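Local coordinates for ferripyochelin binding protein (PDB 3R3R), which binds zinc and, as a left-handed beta-helix protein of the gamma-class carbonic anhydrase family, may act as a carbonic anhydrase-like enzyme, at residues M23-S28 against I42-V47; V55-R60 against L84-D89; I114-A119 against V133-R138. All coordinates share one frame; numbering follows the deposited sequence.

Contact 1: M23-S28 against I42-V47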
ATOM      1  N   MET A  23       5.448   2.565 -12.179  1.00 14.30           N
ATOM      2  CA  MET A  23       4.294   2.316 -13.030  1.00 14.71           C
ATOM      3  C   MET A  23       3.027   2.793 -12.325  1.00 14.09           C
ATOM      4  O   MET A  23       2.775   2.409 -11.187  1.00 14.38           O
ATOM      5  CB  MET A  23       4.135   0.822 -13.320  1.00 15.57           C
ATOM      6  CG  MET A  23       2.937   0.516 -14.209  1.00 17.05           C
ATOM      7  SD  MET A  23       2.661  -1.266 -14.410  1.00 16.64           S
ATOM      8  CE  MET A  23       2.153  -1.720 -12.753  1.00 15.61           C
ATOM      9  N   ILE A  24       2.246   3.637 -12.990  1.00 14.46           N
ATOM     10  CA  ILE A  24       0.910   3.960 -12.507  1.00 14.98           C
ATOM     11  C   ILE A  24      -0.068   3.652 -13.620  1.00 14.33           C
ATOM     12  O   ILE A  24      -0.083   4.322 -14.654  1.00 16.11           O
ATOM     13  CB  ILE A  24       0.752   5.422 -12.061  1.00 16.82           C
ATOM     14  CG1 ILE A  24       1.846   5.799 -11.055  1.00 19.90           C
ATOM     15  CG2 ILE A  24      -0.629   5.631 -11.448  1.00 18.00           C
ATOM     16  CD1 ILE A  24       2.496   7.162 -11.319  1.00 25.03           C
ATOM     17  N   ASP A  25      -0.878   2.621 -13.435  1.00 13.30           N
ATOM     18  CA  ASP A  25      -1.761   2.214 -14.514  1.00 13.08           C
ATOM     19  C   ASP A  25      -2.645   3.374 -14.943  1.00 13.92           C
ATOM     20  O   ASP A  25      -3.136   4.137 -14.112  1.00 13.02           O
ATOM     21  CB  ASP A  25      -2.668   1.068 -14.093  1.00 12.51           C
ATOM     22  CG  ASP A  25      -3.266   0.377 -15.295  1.00 12.85           C
ATOM     23  OD1 ASP A  25      -2.517  -0.410 -15.914  1.00 15.25           O
ATOM     24  OD2 ASP A  25      -4.427   0.665 -15.670  1.00 13.53           O
ATOM     25  N   THR A  26      -2.905   3.478 -16.231  1.00 14.32           N
ATOM     26  CA  THR A  26      -3.732   4.555 -16.747  1.00 15.41           C
ATOM     27  C   THR A  26      -5.146   4.518 -16.177  1.00 14.77           C
ATOM     28  O   THR A  26      -5.829   5.507 -16.198  1.00 16.53           O
ATOM     29  CB  THR A  26      -3.825   4.533 -18.280  1.00 17.37           C
ATOM     30  OG1 THR A  26      -4.366   3.285 -18.713  1.00 20.00           O
ATOM     31  CG2 THR A  26      -2.454   4.729 -18.890  1.00 20.42           C
ATOM     32  N   SER A  27      -5.580   3.351 -15.711  1.00 12.98           N
ATOM     33  CA  SER A  27      -6.954   3.204 -15.194  1.00 12.91           C
ATOM     34  C   SER A  27      -7.053   3.534 -13.704  1.00 12.32           C
ATOM     35  O   SER A  27      -8.128   3.495 -13.123  1.00 12.91           O
ATOM     36  CB  SER A  27      -7.475   1.786 -15.439  1.00 12.85           C
ATOM     37  OG  SER A  27      -6.834   0.851 -14.581  1.00 12.15           O
ATOM     38  N   SER A  28      -5.921   3.851 -13.096  1.00 11.63           N
ATOM     39  CA  SER A  28      -5.879   4.133 -11.675  1.00 11.58           C
ATOM     40  C   SER A  28      -5.966   5.626 -11.401  1.00 11.37           C
ATOM     41  O   SER A  28      -5.882   6.433 -12.321  1.00 13.22           O
ATOM     42  CB  SER A  28      -4.679   3.449 -11.046  1.00 11.93           C
ATOM     43  OG  SER A  28      -4.925   2.047 -11.143  1.00 11.81           O
ATOM     44  N   ILE A  42       1.737   0.602  -9.355  1.00 10.80           N
ATOM     45  CA  ILE A  42       0.319   0.792  -9.041  1.00 11.02           C
ATOM     46  C   ILE A  42      -0.465   0.148 -10.185  1.00 10.83           C
ATOM     47  O   ILE A  42      -0.403   0.590 -11.338  1.00 11.77           O
ATOM     48  CB  ILE A  42      -0.049   2.286  -8.925  1.00 11.78           C
ATOM     49  CG1 ILE A  42       0.919   3.044  -8.005  1.00 13.14           C
ATOM     50  CG2 ILE A  42      -1.528   2.444  -8.535  1.00 12.83           C
ATOM     51  CD1 ILE A  42       1.042   2.480  -6.625  1.00 12.63           C
ATOM     52  N   TRP A  43      -1.157  -0.935  -9.853  1.00 10.05           N
ATOM     53  CA  TRP A  43      -1.796  -1.812 -10.822  1.00 10.20           C
ATOM     54  C   TRP A  43      -3.199  -1.280 -11.202  1.00  9.85           C
ATOM     55  O   TRP A  43      -3.617  -0.240 -10.693  1.00 10.25           O
ATOM     56  CB  TRP A  43      -1.755  -3.246 -10.239  1.00 10.00           C
ATOM     57  CG  TRP A  43      -0.323  -3.702 -10.225  1.00 10.10           C
ATOM     58  CD1 TRP A  43       0.649  -3.402  -9.298  1.00 11.00           C
ATOM     59  CD2 TRP A  43       0.335  -4.428 -11.269  1.00 10.78           C
ATOM     60  NE1 TRP A  43       1.863  -3.934  -9.693  1.00 11.41           N
ATOM     61  CE2 TRP A  43       1.692  -4.563 -10.902  1.00 10.81           C
ATOM     62  CE3 TRP A  43      -0.102  -4.991 -12.478  1.00 11.20           C
ATOM     63  CZ2 TRP A  43       2.616  -5.242 -11.702  1.00 12.15           C
ATOM     64  CZ3 TRP A  43       0.817  -5.659 -13.268  1.00 12.74           C
ATOM     65  CH2 TRP A  43       2.160  -5.774 -12.879  1.00 12.04           C
ATOM     66  N   PRO A  44      -3.913  -1.962 -12.122  1.00  9.62           N
ATOM     67  CA  PRO A  44      -5.184  -1.386 -12.589  1.00 10.32           C
ATOM     68  C   PRO A  44      -6.265  -1.176 -11.528  1.00  8.99           C
ATOM     69  O   PRO A  44      -6.391  -1.929 -10.548  1.00  9.35           O
ATOM     70  CB  PRO A  44      -5.667  -2.402 -13.636  1.00 11.27           C
ATOM     71  CG  PRO A  44      -4.359  -3.000 -14.186  1.00 12.11           C
ATOM     72  CD  PRO A  44      -3.473  -3.096 -12.960  1.00 10.76           C
ATOM     73  N   LEU A  45      -7.074  -0.150 -11.774  1.00  9.84           N
ATOM     74  CA  LEU A  45      -8.259   0.169 -10.979  1.00 10.27           C
ATOM     75  C   LEU A  45      -7.935   0.282  -9.491  1.00  9.19           C
ATOM     76  O   LEU A  45      -8.646  -0.256  -8.639  1.00 10.65           O
ATOM     77  CB  LEU A  45      -9.404  -0.825 -11.251  1.00 10.78           C
ATOM     78  CG  LEU A  45      -9.881  -0.863 -12.717  1.00 10.96           C
ATOM     79  CD1 LEU A  45     -11.093  -1.772 -12.873  1.00 12.27           C
ATOM     80  CD2 LEU A  45     -10.203   0.531 -13.274  1.00 12.72           C
ATOM     81  N   VAL A  46      -6.865   1.009  -9.187  1.00  9.43           N
ATOM     82  CA  VAL A  46      -6.512   1.361  -7.815  1.00  9.56           C
ATOM     83  C   VAL A  46      -6.847   2.826  -7.580  1.00  8.84           C
ATOM     84  O   VAL A  46      -6.654   3.652  -8.470  1.00 10.15           O
ATOM     85  CB  VAL A  46      -4.994   1.134  -7.602  1.00  9.06           C
ATOM     86  CG1 VAL A  46      -4.508   1.743  -6.304  1.00 10.54           C
ATOM     87  CG2 VAL A  46      -4.673  -0.347  -7.614  1.00  9.97           C
ATOM     88  N   VAL A  47      -7.306   3.155  -6.378  1.00  9.50           N
ATOM     89  CA  VAL A  47      -7.415   4.554  -5.952  1.00  8.76           C
ATOM     90  C   VAL A  47      -6.457   4.814  -4.803  1.00  8.24           C
ATOM     91  O   VAL A  47      -6.462   4.070  -3.817  1.00  9.04           O
ATOM     92  CB  VAL A  47      -8.827   4.905  -5.440  1.00 10.22           C
ATOM     93  CG1 VAL A  47      -8.914   6.401  -5.113  1.00 10.96           C
ATOM     94  CG2 VAL A  47      -9.895   4.521  -6.467  1.00 10.96           C
TER

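Contact 2: V55-R60 against L84-D89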
ATOM      1  N   VAL A  55       0.028  10.149   1.782  1.00 12.26           N
ATOM      2  CA  VAL A  55       0.312   8.736   1.566  1.00 11.85           C
ATOM      3  C   VAL A  55       1.760   8.630   1.096  1.00 12.70           C
ATOM      4  O   VAL A  55       2.141   9.299   0.135  1.00 14.50           O
ATOM      5  CB  VAL A  55      -0.622   8.146   0.490  1.00 12.62           C
ATOM      6  CG1 VAL A  55      -0.274   6.685   0.255  1.00 12.99           C
ATOM      7  CG2 VAL A  55      -2.087   8.296   0.902  1.00 11.83           C
ATOM      8  N   ALA A  56       2.572   7.836   1.794  1.00 11.93           N
ATOM      9  CA  ALA A  56       3.976   7.633   1.410  1.00 13.18           C
ATOM     10  C   ALA A  56       4.193   6.155   1.170  1.00 12.24           C
ATOM     11  O   ALA A  56       3.880   5.338   2.044  1.00 13.56           O
ATOM     12  CB  ALA A  56       4.937   8.160   2.492  1.00 14.53           C
ATOM     13  N   ILE A  57       4.686   5.807  -0.019  1.00 12.20           N
ATOM     14  CA  ILE A  57       4.878   4.413  -0.400  1.00 11.91           C
ATOM     15  C   ILE A  57       6.340   4.195  -0.772  1.00 12.98           C
ATOM     16  O   ILE A  57       6.853   4.846  -1.674  1.00 14.07           O
ATOM     17  CB  ILE A  57       3.930   3.991  -1.541  1.00 12.00           C
ATOM     18  CG1 ILE A  57       2.471   4.307  -1.167  1.00 13.01           C
ATOM     19  CG2 ILE A  57       4.099   2.510  -1.823  1.00 13.41           C
ATOM     20  CD1 ILE A  57       1.430   3.869  -2.195  1.00 13.42           C
ATOM     21  N   GLY A  58       6.994   3.290  -0.050  1.00 13.96           N
ATOM     22  CA  GLY A  58       8.421   3.061  -0.193  1.00 14.58           C
ATOM     23  C   GLY A  58       8.803   2.271  -1.434  1.00 13.74           C
ATOM     24  O   GLY A  58       7.950   1.700  -2.126  1.00 13.31           O
ATOM     25  N   ALA A  59      10.104   2.220  -1.701  1.00 13.84           N
ATOM     26  CA  ALA A  59      10.628   1.660  -2.942  1.00 15.18           C
ATOM     27  C   ALA A  59      10.271   0.185  -3.134  1.00 13.66           C
ATOM     28  O   ALA A  59      10.243  -0.606  -2.178  1.00 14.06           O
ATOM     29  CB  ALA A  59      12.150   1.865  -3.037  1.00 17.10           C
ATOM     30  N   ARG A  60      10.009  -0.176  -4.388  1.00 14.79           N
ATOM     31  CA  ARG A  60       9.807  -1.570  -4.783  1.00 15.21           C
ATOM     32  C   ARG A  60       8.561  -2.177  -4.164  1.00 12.92           C
ATOM     33  O   ARG A  60       8.485  -3.385  -3.967  1.00 13.73           O
ATOM     34  CB  ARG A  60      11.053  -2.429  -4.473  1.00 17.22           C
ATOM     35  CG  ARG A  60      12.347  -1.920  -5.139  1.00 18.00           C
ATOM     36  CD  ARG A  60      13.589  -2.685  -4.675  1.00 19.68           C
ATOM     37  NE  ARG A  60      13.695  -2.675  -3.224  1.00 20.13           N
ATOM     38  CZ  ARG A  60      14.189  -1.673  -2.497  1.00 20.43           C
ATOM     39  NH1 ARG A  60      14.705  -0.579  -3.066  1.00 20.94           N
ATOM     40  NH2 ARG A  60      14.183  -1.771  -1.178  1.00 19.38           N
ATOM     41  N   LEU A  84      -1.043   7.540   5.686  1.00 10.47           N
ATOM     42  CA  LEU A  84      -0.807   6.164   5.297  1.00 10.73           C
ATOM     43  C   LEU A  84       0.659   6.031   4.926  1.00 10.97           C
ATOM     44  O   LEU A  84       1.121   6.683   3.975  1.00 12.19           O
ATOM     45  CB  LEU A  84      -1.704   5.817   4.108  1.00 10.64           C
ATOM     46  CG  LEU A  84      -1.508   4.422   3.500  1.00 12.10           C
ATOM     47  CD1 LEU A  84      -1.683   3.302   4.531  1.00 11.77           C
ATOM     48  CD2 LEU A  84      -2.503   4.254   2.355  1.00 11.82           C
ATOM     49  N   ILE A  85       1.379   5.197   5.671  1.00 11.22           N
ATOM     50  CA  ILE A  85       2.818   5.060   5.497  1.00 11.85           C
ATOM     51  C   ILE A  85       3.099   3.607   5.189  1.00 10.53           C
ATOM     52  O   ILE A  85       2.732   2.740   5.974  1.00 12.23           O
ATOM     53  CB  ILE A  85       3.557   5.468   6.781  1.00 14.60           C
ATOM     54  CG1 ILE A  85       3.310   6.951   7.086  1.00 16.96           C
ATOM     55  CG2 ILE A  85       5.056   5.168   6.642  1.00 16.74           C
ATOM     56  CD1 ILE A  85       3.663   7.387   8.521  1.00 19.70           C
ATOM     57  N   ILE A  86       3.721   3.347   4.044  1.00 11.35           N
ATOM     58  CA  ILE A  86       3.993   1.981   3.606  1.00 12.09           C
ATOM     59  C   ILE A  86       5.475   1.901   3.257  1.00 12.19           C
ATOM     60  O   ILE A  86       5.993   2.767   2.546  1.00 12.40           O
ATOM     61  CB  ILE A  86       3.141   1.596   2.365  1.00 11.10           C
ATOM     62  CG1 ILE A  86       1.646   1.784   2.642  1.00 11.57           C
ATOM     63  CG2 ILE A  86       3.456   0.159   1.882  1.00 12.64           C
ATOM     64  CD1 ILE A  86       0.786   1.603   1.412  1.00 13.41           C
ATOM     65  N   GLY A  87       6.150   0.865   3.751  1.00 12.26           N
ATOM     66  CA  GLY A  87       7.587   0.719   3.560  1.00 13.64           C
ATOM     67  C   GLY A  87       7.995   0.158   2.215  1.00 12.58           C
ATOM     68  O   GLY A  87       7.256   0.261   1.232  1.00 13.42           O
ATOM     69  N   GLU A  88       9.210  -0.394   2.183  1.00 13.65           N
ATOM     70  CA  GLU A  88       9.847  -0.920   0.981  1.00 14.00           C
ATOM     71  C   GLU A  88       9.577  -2.412   0.814  1.00 12.47           C
ATOM     72  O   GLU A  88       9.401  -3.134   1.803  1.00 12.82           O
ATOM     73  CB  GLU A  88      11.366  -0.711   1.064  1.00 15.70           C
ATOM     74  CG  GLU A  88      11.743   0.733   1.300  1.00 17.90           C
ATOM     75  CD  GLU A  88      13.231   0.998   1.126  1.00 20.42           C
ATOM     76  OE1 GLU A  88      14.058   0.077   1.282  1.00 20.76           O
ATOM     77  OE2 GLU A  88      13.587   2.152   0.820  1.00 23.62           O
ATOM     78  N   ASP A  89       9.548  -2.883  -0.433  1.00 13.67           N
ATOM     79  CA  ASP A  89       9.384  -4.313  -0.739  1.00 13.64           C
ATOM     80  C   ASP A  89       8.102  -4.875  -0.137  1.00 11.54           C
ATOM     81  O   ASP A  89       8.069  -6.020   0.326  1.00 11.84           O
ATOM     82  CB  ASP A  89      10.606  -5.118  -0.265  1.00 15.57           C
ATOM     83  CG  ASP A  89      11.889  -4.666  -0.936  1.00 17.56           C
ATOM     84  OD1 ASP A  89      11.965  -4.712  -2.185  1.00 19.75           O
ATOM     85  OD2 ASP A  89      12.796  -4.200  -0.225  1.00 21.11           O
TER
HETATM   86  O   HOH W   1      11.893   3.925  -0.033  1.00 19.82           O
HETATM   87  O   HOH W   2      15.619   1.441  -1.226  1.00 26.36           O

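Contact 3: I114-A119 against V133-R138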
ATOM      1  N   ILE A 114      -8.426  -5.768   4.997  1.00  7.56           N
ATOM      2  CA  ILE A 114      -8.708  -4.405   5.430  1.00  7.89           C
ATOM      3  C   ILE A 114      -7.757  -4.090   6.583  1.00  7.49           C
ATOM      4  O   ILE A 114      -7.669  -4.874   7.534  1.00  8.54           O
ATOM      5  CB  ILE A 114     -10.168  -4.269   5.936  1.00  8.43           C
ATOM      6  CG1 ILE A 114     -11.161  -4.653   4.830  1.00  9.35           C
ATOM      7  CG2 ILE A 114     -10.400  -2.853   6.495  1.00  9.97           C
ATOM      8  CD1 ILE A 114     -12.594  -4.819   5.319  1.00 10.99           C
ATOM      9  N   VAL A 115      -7.060  -2.951   6.507  1.00  7.91           N
ATOM     10  CA  VAL A 115      -6.162  -2.516   7.583  1.00  8.26           C
ATOM     11  C   VAL A 115      -6.563  -1.099   7.963  1.00  8.73           C
ATOM     12  O   VAL A 115      -6.581  -0.220   7.097  1.00  9.95           O
ATOM     13  CB  VAL A 115      -4.668  -2.561   7.153  1.00  9.62           C
ATOM     14  CG1 VAL A 115      -3.781  -2.189   8.341  1.00 10.58           C
ATOM     15  CG2 VAL A 115      -4.297  -3.939   6.585  1.00  9.88           C
ATOM     16  N   LEU A 116      -6.893  -0.889   9.240  1.00  9.12           N
ATOM     17  CA  LEU A 116      -7.529   0.360   9.662  1.00 10.38           C
ATOM     18  C   LEU A 116      -6.598   1.354  10.367  1.00 10.66           C
ATOM     19  O   LEU A 116      -5.415   1.095  10.592  1.00 10.87           O
ATOM     20  CB  LEU A 116      -8.749   0.038  10.528  1.00 10.90           C
ATOM     21  CG  LEU A 116      -9.823  -0.816   9.840  1.00 11.16           C
ATOM     22  CD1 LEU A 116     -10.915  -1.156  10.855  1.00 13.66           C
ATOM     23  CD2 LEU A 116     -10.401  -0.097   8.606  1.00 12.96           C
ATOM     24  N   ASP A 117      -7.163   2.499  10.715  1.00 10.75           N
ATOM     25  CA  ASP A 117      -6.323   3.609  11.135  0.50 10.69           C
ATOM     26  C   ASP A 117      -5.529   3.342  12.394  1.00 11.55           C
ATOM     27  O   ASP A 117      -6.019   2.761  13.370  1.00 12.21           O
ATOM     28  CB  ASP A 117      -7.161   4.870  11.313  0.50  9.50           C
ATOM     29  CG  ASP A 117      -8.018   5.130  10.125  0.50  8.65           C
ATOM     30  OD1 ASP A 117      -8.976   4.372   9.962  0.50  8.82           O
ATOM     31  OD2 ASP A 117      -7.704   6.038   9.330  0.50  8.91           O
ATOM     32  N   GLY A 118      -4.277   3.792  12.357  1.00 12.85           N
ATOM     33  CA  GLY A 118      -3.397   3.652  13.498  1.00 13.73           C
ATOM     34  C   GLY A 118      -2.831   2.257  13.673  1.00 13.50           C
ATOM     35  O   GLY A 118      -2.012   2.034  14.560  1.00 14.65           O
ATOM     36  N   ALA A 119      -3.261   1.297  12.861  1.00 12.03           N
ATOM     37  CA  ALA A 119      -2.624  -0.014  12.932  1.00 12.08           C
ATOM     38  C   ALA A 119      -1.151   0.131  12.543  1.00 11.40           C
ATOM     39  O   ALA A 119      -0.796   0.994  11.727  1.00 11.65           O
ATOM     40  CB  ALA A 119      -3.326  -1.025  12.020  1.00 12.19           C
ATOM     41  N   VAL A 133      -7.518  -5.974  10.094  1.00  9.35           N
ATOM     42  CA  VAL A 133      -6.624  -5.505  11.149  1.00 10.28           C
ATOM     43  C   VAL A 133      -7.268  -4.263  11.757  1.00  9.94           C
ATOM     44  O   VAL A 133      -7.366  -3.238  11.086  1.00 10.78           O
ATOM     45  CB  VAL A 133      -5.229  -5.160  10.595  1.00 10.60           C
ATOM     46  CG1 VAL A 133      -4.322  -4.677  11.709  1.00 12.20           C
ATOM     47  CG2 VAL A 133      -4.611  -6.346   9.837  1.00 11.16           C
ATOM     48  N   PRO A 134      -7.753  -4.370  13.014  0.50 11.37           N
ATOM     49  CA  PRO A 134      -8.464  -3.268  13.679  0.50 12.61           C
ATOM     50  C   PRO A 134      -7.639  -2.006  13.875  0.50 11.14           C
ATOM     51  O   PRO A 134      -6.405  -2.027  13.805  0.50 11.54           O
ATOM     52  CB  PRO A 134      -8.800  -3.853  15.059  0.50 12.46           C
ATOM     53  CG  PRO A 134      -8.948  -5.270  14.816  0.50 12.26           C
ATOM     54  CD  PRO A 134      -7.879  -5.618  13.791  0.50 11.56           C
ATOM     55  N   GLN A 135      -8.333  -0.907  14.156  1.00 11.91           N
ATOM     56  CA  GLN A 135      -7.656   0.346  14.477  1.00 12.36           C
ATOM     57  C   GLN A 135      -6.682   0.152  15.625  1.00 12.26           C
ATOM     58  O   GLN A 135      -6.999  -0.526  16.610  1.00 13.72           O
ATOM     59  CB  GLN A 135      -8.648   1.451  14.855  1.00 13.93           C
ATOM     60  CG  GLN A 135      -9.408   1.968  13.652  1.00 15.74           C
ATOM     61  CD  GLN A 135     -10.239   3.206  13.969  1.00 17.14           C
ATOM     62  OE1 GLN A 135     -10.665   3.397  15.104  1.00 21.30           O
ATOM     63  NE2 GLN A 135     -10.473   4.048  12.965  1.00 18.70           N
ATOM     64  N   HIS A 136      -5.498   0.740  15.481  1.00 13.18           N
ATOM     65  CA  HIS A 136      -4.485   0.791  16.536  1.00 14.64           C
ATOM     66  C   HIS A 136      -3.842  -0.542  16.867  1.00 15.17           C
ATOM     67  O   HIS A 136      -3.031  -0.610  17.776  1.00 17.89           O
ATOM     68  CB  HIS A 136      -5.036   1.470  17.797  1.00 17.97           C
ATOM     69  CG  HIS A 136      -5.638   2.803  17.509  1.00 21.26           C
ATOM     70  ND1 HIS A 136      -4.891   3.861  17.036  1.00 24.29           N
ATOM     71  CD2 HIS A 136      -6.921   3.230  17.541  1.00 23.06           C
ATOM     72  CE1 HIS A 136      -5.687   4.892  16.812  1.00 24.78           C
ATOM     73  NE2 HIS A 136      -6.924   4.534  17.108  1.00 25.21           N
ATOM     74  N   LYS A 137      -4.141  -1.584  16.104  1.00 14.21           N
ATOM     75  CA  LYS A 137      -3.544  -2.896  16.356  1.00 15.01           C
ATOM     76  C   LYS A 137      -2.095  -2.949  15.871  1.00 14.07           C
ATOM     77  O   LYS A 137      -1.814  -2.560  14.742  1.00 14.51           O
ATOM     78  CB  LYS A 137      -4.349  -3.962  15.615  1.00 17.20           C
ATOM     79  CG  LYS A 137      -3.858  -5.393  15.728  1.00 22.78           C
ATOM     80  CD  LYS A 137      -4.204  -6.022  17.045  1.00 26.90           C
ATOM     81  CE  LYS A 137      -3.844  -7.511  17.005  1.00 29.91           C
ATOM     82  NZ  LYS A 137      -4.211  -8.206  18.266  1.00 32.36           N
ATOM     83  N   ARG A 138      -1.191  -3.434  16.720  1.00 15.02           N
ATOM     84  CA  ARG A 138       0.204  -3.642  16.341  1.00 14.70           C
ATOM     85  C   ARG A 138       0.410  -5.116  16.000  1.00 15.33           C
ATOM     86  O   ARG A 138       0.063  -5.983  16.806  1.00 18.40           O
ATOM     87  CB  ARG A 138       1.145  -3.224  17.482  1.00 17.82           C
ATOM     88  CG  ARG A 138       2.608  -3.536  17.200  1.00 19.63           C
ATOM     89  CD  ARG A 138       3.514  -3.049  18.318  1.00 21.84           C
ATOM     90  NE  ARG A 138       3.660  -1.597  18.284  1.00 23.15           N
ATOM     91  CZ  ARG A 138       4.537  -0.940  17.525  1.00 23.92           C
ATOM     92  NH1 ARG A 138       5.366  -1.601  16.721  1.00 23.93           N
ATOM     93  NH2 ARG A 138       4.576   0.385  17.562  1.00 25.88           N
TER
HETATM   94  O   HOH W   3      -0.497   0.401  16.709  1.00 45.03           O

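Contact 1: M23-S28 against I42-V47
Met-23 lays its terminal methyl over one face of the Trp-43 indole, with CE 3.6 Å from the centroid of the six-membered ring and 17° off the ring normal, a CH-pi contact made by the methyl of a Met-aromatic pair. The thioether runs out with CG anti to the backbone N and turns only at chi3, 68°, which swings CE down onto the indole. Around the same indole stand Tyr-171, edge-to-face, and Tyr-178, both from helix 158-182, so a large flat residue suits this junction of coil and helix.

Beside the aromatic pair the backbones join as parallel strands: Ile-42 N donates to Met-23 O at 2.8 Å and Asp-25 N to Ile-42 O at 3.0 Å. The chain then turns, and serine hydroxyls replace main-chain partners. Ser-28 OG, held beside its own backbone N, donates to Trp-43 O at 2.7 Å and accepts from Val-46 N at 2.9 Å in a bond straight to 170°. Ser-27 OG accepts from Leu-45 N at 3.0 Å and donates to Asp-25 OD2 at 2.6 Å. That carboxylate oxygen also takes Ser-27 N, closing an Asx turn, and the two donors reach it from opposite faces of its plane. Asp-25 meanwhile rests against the ring of Pro-44.

Each hydroxyl donates one hydrogen bond and accepts another, so turning either about its CA-CB bond would cost at least one of them; two small side chains serve the polar backbone of the bend 43-46, where the backbone pairing of these two segments has ended.

Contact 2: V55-R60 against L84-D89
Arg-60 reaches Asp-89 and Glu-88, its length used atom by atom. CB lies 3.4 Å from Asp-89 OD1, and CG and CD pass along the same oxygen. A bend at chi3 (-54°) turns the head back, so that NE donates to Asp-89 OD1 at 2.9 Å while NH2 donates to Asp-89 OD2 at 3.0 Å, a side-on grip by two nitrogens. NH2 also bonds Glu-88 OE1 at 3.1 Å, from above that carboxylate, whose plane stands 87° to the guanidinium. NH1 holds a water that donates to Glu-88 OE2.

Before this network in the chain the backbones pair in parallel: Ala-56 N with Leu-84 O, Ile-86 N with Ala-56 O, and last Gly-58 N with Ile-86 O. Asp-89 N bonds Ala-59 O in the loop beyond. Gly-58 suits its place because a CB would collide with Gly-87 and Glu-88. Val-55 CG1 meets Leu-84 CD2 at 3.9 Å and Ile-57 CG1 meets Ile-86 CD1 at 4.1 Å; Ile-57, Leu-84 and Ile-86 touch Leu-69 inside the coil, the latter two Leu-98 as well, and Val-55 and Leu-84 meet Val-71. Such aliphatic ladders on parallel strands typify the left-handed beta-helix of hexapeptide-repeat proteins.

Contact 3: I114-A119 against V133-R138
Val-133 N donates to Ile-114 O at 2.8 Å, nearly straight at 169°, and opens the parallel pairing of these two turns of the coil. Leu-116 N returns a bond to Val-133 O, so that the carbonyl and N-H of Val-133 both face the earlier strand. On the inner side the two valines lie alongside each other, with Val-133 CB 4.0 Å from Val-115 CG1, while Val-133 CG1 touches Ala-119 CB. Beta-branched valines fill the interior beside the strands, and a methyl is enough where the corner folds in.

After the strands both segments make the same corner, a type II beta turn from Leu-116 to Ala-119 and another from Pro-134 to Lys-137, stacked one on the other as in the hexapeptide-repeat left-handed beta-helix. Gly-118 takes a positive phi in the first, and a CB there would strike His-136 ND1. His-136 N donates to Asp-117 O at 3.0 Å; with CG beside the backbone N (chi1 -53°), the ring is placed with this same oxygen over one face, 3.9 Å above the plane. Farther round, a water donates to both Gly-118 O and His-136 O, tying the corners together.

Asp-117 and Gln-135 run side by side, pointing the same way. Gln-135 CG packs against Leu-116 CB at 3.7 Å, and the extended chain brings NE2 to Asp-117 OD1 at 3.4 Å, a weak bond to a carboxylate turned 88° from the amide, and a doubtful one, since Asp-117 has a second conformer. In the conformer described, the stronger partners of Asp-117 lie elsewhere: it holds a second-shell position, consistent with orienting an imidazole, its OD2 bonding Thr-72 OG1 and ND1 of the zinc ligand His-99.

How the contacts relate
The three contacts follow one another along the chain and along the beta-helix, each joining neighbouring turns. Contacts 1 and 2 have centres about 16 Å apart, as do contacts 2 and 3, whereas contacts 1 and 3 are about 24 Å apart on opposite sides of the chain's centre. Contacts 1 and 2 both meet helix 158-182. Contact 3 bears most directly on the zinc site: the side chain of Asp-117 is about 3 Å from that of His-99 and about 7 Å from the metal. In contact 2 the Leu-84 side chain is about 7 Å from those of His-70 and His-99 and about 10 Å from the zinc, against about 14 Å for Val-46 in contact 1.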